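Local coordinates for ErfK/YbiS/YcfS/YnhG family protein (PDB 4LPQ), which probably acts as a peptidoglycan L,D-transpeptidase in cell wall biogenesis, here seen as its catalytic domain together with a putative peptidoglycan-binding domain, at residues K94-A99 with V106-A111; Y138-G143 with R156-R161; T148-D153 with P176-C181. All coordinates share one frame; numbering follows the deposited sequence.

Contact 1 of 3, residues K94-A99 with V106-A111; sequences KQILLA and VRIINA
The antiparallel beta hairpin of strands 96-101 and 104-110 sets Leu97 level with Ile109, and this pair bonds both ways through the backbone. Leu97 N gives to Ile109 O at 2.9 Å with a practically straight N-H...O angle of 178°, and Ile109 N answers to Leu97 O at 2.8 Å. In both bonds the donor lies in the carbonyl plane. Two residues on, Ala99 N bonds Arg107 O, and Ala99 O collects two donors: Val106 N at 2.7 Å, approaching nearly along the C=O axis, and Arg107 N at 3.3 Å in a weak bond. With two consecutive residues facing Ala99, this is a classic beta bulge. At the other end Ala111 N reaches Gln95 O at 3.1 Å from above the carbonyl plane; Gln95 O also accepts from Lys54 NZ.

The hairpin belongs to the L,D-transpeptidase catalytic domain, where strand 86-91 runs along the other edge of strand 96-101. On the face carrying Leu97, Ala99 and Ile109, Leu97 holds CG anti to the backbone N (chi1 -180°), from where its CD2 reaches to 3.9 Å from Ile109 CD1, the two side chains side by side and pointing the same way. Helix 186-196 covers this face, with Trp191 and Trp196 on Ala99 and Ala188 on Ile109. On the other face Ile108 CG2 meets two neighbours, Ile96 CB at 4.1 Å and Leu98 CD2 at 4.0 Å. Lys54 and Ala55 of helix 43-56, in the putative peptidoglycan-binding domain, touch Ile96. The same helix receives Asn110, whose OD1 bonds Lys54 NZ while its ND2 bonds the backbone O of Ile172.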
# COMPACT_ATOMS: atom_id res chain seq x y z
N LYS A 94 6.96 -7.67 1.65
CA LYS A 94 6.06 -7.53 0.51
C LYS A 94 5.71 -6.10 0.16
O LYS A 94 5.22 -5.80 -0.93
CB LYS A 94 4.78 -8.36 0.70
CG LYS A 94 5.05 -9.84 0.75
CD LYS A 94 3.76 -10.66 0.80
CE LYS A 94 4.02 -12.16 0.62
NZ LYS A 94 2.77 -12.96 0.60
N GLN A 95 5.99 -5.16 1.07
CA GLN A 95 5.70 -3.75 0.86
C GLN A 95 4.20 -3.50 0.62
O GLN A 95 3.79 -2.78 -0.31
CB GLN A 95 6.57 -3.18 -0.25
CG GLN A 95 8.08 -3.15 0.09
CD GLN A 95 8.40 -1.99 1.01
OE1 GLN A 95 8.32 -0.82 0.61
NE2 GLN A 95 8.59 -2.33 2.29
N ILE A 96 3.35 -4.07 1.52
CA ILE A 96 1.92 -3.86 1.51
C ILE A 96 1.45 -3.56 2.93
O ILE A 96 2.04 -4.01 3.92
CB ILE A 96 1.17 -5.08 0.90
CG1 ILE A 96 1.42 -6.35 1.66
CG2 ILE A 96 1.49 -5.24 -0.58
CD1 ILE A 96 0.82 -7.61 1.10
N LEU A 97 0.34 -2.83 2.94
CA LEU A 97 -0.40 -2.54 4.16
C LEU A 97 -1.72 -3.27 4.09
O LEU A 97 -2.44 -3.23 3.09
CB LEU A 97 -0.57 -1.00 4.29
CG LEU A 97 -1.32 -0.53 5.53
CD1 LEU A 97 -0.86 0.87 5.86
CD2 LEU A 97 -2.83 -0.51 5.26
N LEU A 98 -2.06 -3.96 5.17
CA LEU A 98 -3.28 -4.69 5.31
C LEU A 98 -4.19 -4.01 6.36
O LEU A 98 -3.74 -3.80 7.49
CB LEU A 98 -3.04 -6.12 5.74
CG LEU A 98 -1.95 -6.90 5.02
CD1 LEU A 98 -1.82 -8.31 5.56
CD2 LEU A 98 -2.25 -6.92 3.54
N ALA A 99 -5.43 -3.69 5.97
CA ALA A 99 -6.44 -3.22 6.91
C ALA A 99 -7.15 -4.52 7.27
O ALA A 99 -7.81 -5.15 6.45
CB ALA A 99 -7.34 -2.23 6.23
N VAL A 106 -9.46 -6.78 5.12
CA VAL A 106 -10.49 -5.94 4.54
C VAL A 106 -9.99 -5.27 3.24
O VAL A 106 -10.69 -5.26 2.22
CB VAL A 106 -11.03 -4.89 5.56
CG1 VAL A 106 -12.07 -3.96 4.94
CG2 VAL A 106 -11.57 -5.61 6.77
N ARG A 107 -8.75 -4.77 3.31
CA ARG A 107 -8.11 -4.21 2.12
C ARG A 107 -6.64 -4.46 2.16
O ARG A 107 -5.99 -4.51 3.21
CB ARG A 107 -8.27 -2.65 1.92
CG ARG A 107 -9.60 -2.08 1.58
CD ARG A 107 -10.20 -2.50 0.25
NE ARG A 107 -11.44 -1.77 0.06
CZ ARG A 107 -12.61 -2.14 0.62
NH1 ARG A 107 -12.70 -3.22 1.38
NH2 ARG A 107 -13.69 -1.41 0.50
N ILE A 108 -6.10 -4.62 0.94
CA ILE A 108 -4.67 -4.66 0.71
C ILE A 108 -4.30 -3.37 -0.03
O ILE A 108 -4.91 -3.11 -1.09
CB ILE A 108 -4.23 -5.88 -0.14
CG1 ILE A 108 -4.74 -7.20 0.41
CG2 ILE A 108 -2.69 -5.87 -0.25
CD1 ILE A 108 -6.06 -7.64 -0.11
N ILE A 109 -3.29 -2.65 0.47
CA ILE A 109 -2.95 -1.34 -0.04
C ILE A 109 -1.46 -1.34 -0.41
O ILE A 109 -0.63 -1.78 0.44
CB ILE A 109 -3.31 -0.26 1.02
CG1 ILE A 109 -4.82 -0.11 1.10
CG2 ILE A 109 -2.69 1.07 0.70
CD1 ILE A 109 -5.31 0.53 2.38
N ASN A 110 -1.13 -0.84 -1.62
CA ASN A 110 0.28 -0.72 -1.95
C ASN A 110 0.95 0.29 -1.02
O ASN A 110 0.46 1.36 -0.75
CB ASN A 110 0.37 -0.23 -3.39
CG ASN A 110 1.80 -0.17 -3.90
OD1 ASN A 110 2.50 -1.17 -3.83
ND2 ASN A 110 2.21 1.01 -4.37
N ALA A 111 2.16 -0.10 -0.52
CA ALA A 111 2.92 0.70 0.44
C ALA A 111 4.39 0.80 0.03
O ALA A 111 4.89 -0.02 -0.74
CB ALA A 111 2.76 0.13 1.87

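Contact 2 of 3, residues Y138-G143 with R156-R161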
# COMPACT_ATOMS: atom_id res chain seq x y z
N TYR A 138 -0.98 6.97 17.88
CA TYR A 138 -1.01 7.78 19.10
C TYR A 138 -1.34 9.25 18.84
O TYR A 138 -1.70 10.00 19.76
CB TYR A 138 0.29 7.68 19.92
CG TYR A 138 1.47 8.43 19.32
CD1 TYR A 138 2.30 7.82 18.38
CD2 TYR A 138 1.74 9.71 19.69
CE1 TYR A 138 3.37 8.55 17.85
CE2 TYR A 138 2.77 10.42 19.21
CZ TYR A 138 3.58 9.86 18.26
OH TYR A 138 4.57 10.59 17.76
N MSE A 139 -1.17 9.64 17.59
CA MSE A 139 -1.53 11.01 17.09
C MSE A 139 -1.80 11.06 15.63
O MSE A 139 -1.37 10.10 14.95
CB MSE A 139 -0.39 11.95 17.52
CG MSE A 139 -0.53 13.43 16.98
SE MSE A 139 0.89 14.63 17.47
CE MSE A 139 1.93 13.17 17.81
N GLN A 140 -2.48 12.05 15.14
CA GLN A 140 -2.74 12.16 13.75
C GLN A 140 -2.81 13.65 13.44
O GLN A 140 -3.09 14.43 14.33
CB GLN A 140 -3.94 11.36 13.36
CG GLN A 140 -5.20 11.85 14.00
CD GLN A 140 -6.32 10.84 13.85
OE1 GLN A 140 -6.08 9.69 13.61
NE2 GLN A 140 -7.50 11.25 13.94
N ARG A 141 -2.51 14.00 12.20
CA ARG A 141 -2.63 15.37 11.78
C ARG A 141 -3.40 15.37 10.49
O ARG A 141 -2.91 14.84 9.45
CB ARG A 141 -1.21 16.02 11.71
CG ARG A 141 -0.49 16.18 13.01
CD ARG A 141 0.93 16.72 12.94
NE ARG A 141 1.47 16.95 14.29
CZ ARG A 141 2.76 17.05 14.59
NH1 ARG A 141 3.67 16.86 13.64
NH2 ARG A 141 3.11 17.35 15.87
N ASP A 142 -4.63 15.95 10.48
CA ASP A 142 -5.61 15.82 9.43
C ASP A 142 -5.52 16.88 8.35
O ASP A 142 -6.43 17.70 8.19
CB ASP A 142 -7.04 15.84 10.01
CG ASP A 142 -8.12 15.47 9.03
OD1 ASP A 142 -7.79 15.01 7.92
OD2 ASP A 142 -9.33 15.61 9.46
N GLY A 143 -4.50 16.77 7.56
CA GLY A 143 -4.17 17.67 6.42
C GLY A 143 -2.74 17.34 5.95
O GLY A 143 -2.18 16.25 6.21
N ARG A 156 -2.25 13.53 5.66
CA ARG A 156 -3.03 12.91 6.71
C ARG A 156 -2.25 11.82 7.45
O ARG A 156 -2.77 10.70 7.59
CB ARG A 156 -4.37 12.48 6.15
CG ARG A 156 -5.17 13.55 5.41
CD ARG A 156 -6.54 13.06 4.99
NE ARG A 156 -7.49 12.97 6.05
CZ ARG A 156 -8.67 12.47 5.91
NH1 ARG A 156 -9.02 11.83 4.82
NH2 ARG A 156 -9.57 12.60 6.91
N PRO A 157 -1.09 12.17 8.00
CA PRO A 157 -0.35 11.14 8.78
C PRO A 157 -1.07 10.67 10.04
O PRO A 157 -1.64 11.46 10.77
CB PRO A 157 0.94 11.87 9.07
CG PRO A 157 0.58 13.34 9.13
CD PRO A 157 -0.42 13.49 8.01
N LYS A 158 -0.89 9.38 10.24
CA LYS A 158 -1.26 8.69 11.45
C LYS A 158 0.04 8.14 12.09
O LYS A 158 0.72 7.27 11.47
CB LYS A 158 -2.22 7.59 11.23
CG LYS A 158 -3.56 8.09 10.76
CD LYS A 158 -4.65 7.35 11.17
CE LYS A 158 -5.96 7.86 10.69
NZ LYS A 158 -7.00 8.05 11.75
N TYR A 159 0.47 8.72 13.18
CA TYR A 159 1.74 8.45 13.76
C TYR A 159 1.65 7.25 14.71
O TYR A 159 0.73 7.17 15.52
CB TYR A 159 2.26 9.65 14.56
CG TYR A 159 2.46 10.86 13.77
CD1 TYR A 159 1.41 11.69 13.43
CD2 TYR A 159 3.72 11.22 13.36
CE1 TYR A 159 1.58 12.81 12.66
CE2 TYR A 159 3.92 12.38 12.61
CZ TYR A 159 2.85 13.20 12.29
OH TYR A 159 3.01 14.37 11.53
N PHE A 160 2.61 6.32 14.62
CA PHE A 160 2.64 5.13 15.46
C PHE A 160 3.88 4.96 16.28
O PHE A 160 3.86 4.14 17.24
CB PHE A 160 2.33 3.83 14.68
CG PHE A 160 3.36 3.56 13.57
CD1 PHE A 160 4.51 2.85 13.83
CD2 PHE A 160 3.16 4.00 12.27
CE1 PHE A 160 5.44 2.58 12.85
CE2 PHE A 160 4.10 3.75 11.31
CZ PHE A 160 5.23 3.07 11.61
N ARG A 161 4.99 5.65 16.04
CA ARG A 161 6.17 5.59 16.92
C ARG A 161 7.00 6.82 16.66
O ARG A 161 7.62 6.90 15.59
CB ARG A 161 7.00 4.30 16.68
CG ARG A 161 8.12 4.12 17.67
CD ARG A 161 9.09 3.11 17.11
NE ARG A 161 10.05 2.64 18.00
CZ ARG A 161 11.35 2.83 17.90
NH1 ARG A 161 11.81 3.74 17.12
NH2 ARG A 161 12.17 2.21 18.75
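Gln140 starts with CG wedged between its backbone N and carbonyl carbon (chi1 64°) and runs extended beyond it, while Lys158 is bent at chi2 and again at chi4 (-129°), the second bend setting NZ beside Gln140. The two chains lie side by side, pointing the same way, and Lys158 NZ bonds Gln140 OE1 at 2.6 Å from above the amide plane. Met198 O is a second acceptor for NZ, and the ring of Trp193 a cation-pi partner. A leucine in place of Lys158 would probably leave Gln140 OE1 and Met198 O without their shared donor and Trp193 without this cation.

Asp142, its CG anti to the backbone N, forms a salt bridge with Arg156. One oxygen does the work: OD1 meets Arg156 NE at 2.8 Å and Arg156 NH2 at 3.2 Å. Both bonds are weak in angle, although carboxylate and guanidinium are only 19° from coplanar. Arg156 NH2 is shared with Asp194, and NH1 goes to Asn190. Backbone bonds join the segments antiparallel, among them Tyr138 N to Tyr159 O at 2.9 Å and Arg156 N to Gly143 O at 2.8 Å.

Tyr138 crosses Tyr159 obliquely, CE1 3.6 Å from Tyr159 CB, with its OH bonded to Gly162 O; from the other end Arg141 CG comes 4.0 Å from Tyr159 CE1. Met139, in one of its two conformers, makes an oblique Met-aromatic contact, SE 5.5 Å from the Tyr159 ring centroid.

Strand 154-159 runs between 133-140 and 164-168: Tyr159 and Pro157 rest on Ala165, Pro157 also on His167, the predicted proton donor/acceptor. At the corner, Phe160 packs on Val204 and Leu206 of strand 203-206. Helix 186-196 brings Trp193 against Gln140 and Asp142.

Contact 3 of 3, residues T148-D153 with P176-C181; sequences TLELGD and PASHGC
Glu150 grips the 176-181 turn through two backbone N-H groups, one for each carboxylate oxygen. His179 N bonds Glu150 OE1 at 2.9 Å, nearly straight and on the syn lone pair; Cys181 N bonds Glu150 OE2 at 2.8 Å, coming from above the carboxylate plane. The Glu150 chain bends at chi2 (-62°), which brings CD, and with it the carboxylate, to the N-H groups of His179 and Cys181. A third bond reaches the His179 ring: ND1 gives to Leu149 O at 2.8 Å, with that oxygen in the ring plane, which favours this rotation of the imidazole.

Within the turn, Ser178 OG accepts from Gly180 N at 2.9 Å, an ST turn, and donates to Cys181 O at 2.7 Å. Gly180 has backbone angles at which a CB would jam against the preceding carbonyl O, a position that calls for glycine.

Packing fills in around these bonds. Leu151 CG sits 3.6 Å from His179 CE1, and Tyr119 stacks on the same imidazole. Leu149 CD2 approaches Cys181 SG at 4.2 Å, and Glu150 CG lies beside that sulfur as well.

Cys181, the predicted nucleophile, has its side chain about 4 Å from that of His167, the predicted proton donor/acceptor. The Ser-His-Gly-Cys sequence fits the (Ser/Thr)-His-Gly-Cys motif of YkuD-type L,D-transpeptidases, and here Glu150 holds it in its turn.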
# COMPACT_ATOMS: atom_id res chain seq x y z
N THR A 148 9.81 15.52 10.35
CA THR A 148 11.26 15.55 10.74
C THR A 148 12.07 14.46 10.07
O THR A 148 13.30 14.59 9.98
CB THR A 148 11.43 15.47 12.33
OG1 THR A 148 10.88 14.25 12.95
CG2 THR A 148 10.74 16.64 12.94
N LEU A 149 11.39 13.38 9.64
CA LEU A 149 12.03 12.22 9.01
C LEU A 149 12.05 12.37 7.51
O LEU A 149 13.09 12.27 6.85
CB LEU A 149 11.28 10.89 9.37
CG LEU A 149 11.66 10.24 10.67
CD1 LEU A 149 11.22 11.12 11.86
CD2 LEU A 149 10.95 8.89 10.70
N GLU A 150 10.88 12.49 6.93
CA GLU A 150 10.70 12.51 5.49
C GLU A 150 11.04 13.87 4.87
O GLU A 150 10.77 14.88 5.51
CB GLU A 150 9.31 12.09 5.07
CG GLU A 150 8.88 10.72 5.62
CD GLU A 150 9.74 9.53 5.16
OE1 GLU A 150 10.17 9.53 4.04
OE2 GLU A 150 10.05 8.73 6.02
N LEU A 151 11.51 13.85 3.64
CA LEU A 151 11.80 15.11 2.93
C LEU A 151 10.63 15.87 2.41
O LEU A 151 10.62 17.12 2.40
CB LEU A 151 12.72 14.79 1.77
CG LEU A 151 14.14 14.47 2.13
CD1 LEU A 151 14.97 14.26 0.88
CD2 LEU A 151 14.69 15.65 2.96
N GLY A 152 9.64 15.16 1.93
CA GLY A 152 8.45 15.91 1.41
C GLY A 152 7.41 16.02 2.52
O GLY A 152 7.63 15.71 3.73
N ASP A 153 6.25 16.47 2.14
CA ASP A 153 5.11 16.55 3.05
C ASP A 153 4.34 15.22 3.04
O ASP A 153 4.39 14.42 2.09
CB ASP A 153 4.17 17.70 2.69
CG ASP A 153 4.79 19.07 2.94
OD1 ASP A 153 5.63 19.28 3.84
OD2 ASP A 153 4.38 19.95 2.20
N PRO A 176 11.14 -0.15 -1.44
CA PRO A 176 11.12 0.77 -0.26
C PRO A 176 11.89 2.03 -0.57
O PRO A 176 13.09 1.96 -0.83
CB PRO A 176 11.68 -0.06 0.83
CG PRO A 176 12.06 -1.35 0.28
CD PRO A 176 11.85 -1.39 -1.14
N ALA A 177 11.24 3.19 -0.51
CA ALA A 177 11.80 4.41 -1.02
C ALA A 177 11.88 5.54 0.03
O ALA A 177 12.38 6.63 -0.31
CB ALA A 177 10.97 4.92 -2.19
N SER A 178 11.31 5.32 1.22
CA SER A 178 11.20 6.40 2.21
C SER A 178 12.39 6.56 3.12
O SER A 178 13.31 5.76 3.11
CB SER A 178 9.89 6.25 2.99
OG SER A 178 10.06 5.33 4.01
N HIS A 179 12.29 7.55 4.02
CA HIS A 179 13.25 7.66 5.15
C HIS A 179 12.82 6.90 6.38
O HIS A 179 13.46 6.99 7.42
CB HIS A 179 13.48 9.10 5.55
CG HIS A 179 14.32 9.83 4.61
ND1 HIS A 179 14.61 11.16 4.79
CD2 HIS A 179 15.09 9.43 3.58
CE1 HIS A 179 15.46 11.57 3.87
NE2 HIS A 179 15.83 10.53 3.16
N GLY A 180 11.74 6.12 6.25
CA GLY A 180 11.29 5.33 7.33
C GLY A 180 9.78 5.31 7.50
O GLY A 180 9.23 4.32 8.08
N CYS A 181 9.05 6.39 7.15
CA CYS A 181 7.61 6.31 7.26
C CYS A 181 7.05 5.34 6.19
O CYS A 181 7.75 4.93 5.25
CB CYS A 181 7.04 7.65 7.06
SG CYS A 181 7.36 8.75 8.49

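How the contacts relate
From the N terminus, the chain first closes contact 1, a beta hairpin with six residues between its segments, most of them still strand, complete before the others begin. Contacts 2 and 3 then cross: 138-143 comes first, then 148-153, and 156-161 returns to close contact 2 before 176-181 closes contact 3. Residues 148-153 therefore lie in the excursion between the two segments of contact 2, and their partner comes after it. Contacts 1 and 2 reach the same sheet, their centres 18 Å apart. Contact 3 joins two loops, one of them leading into strand 182-184; Gln95 OE1 touches Pro176 CA at 3.3 Å, linking it to contact 1.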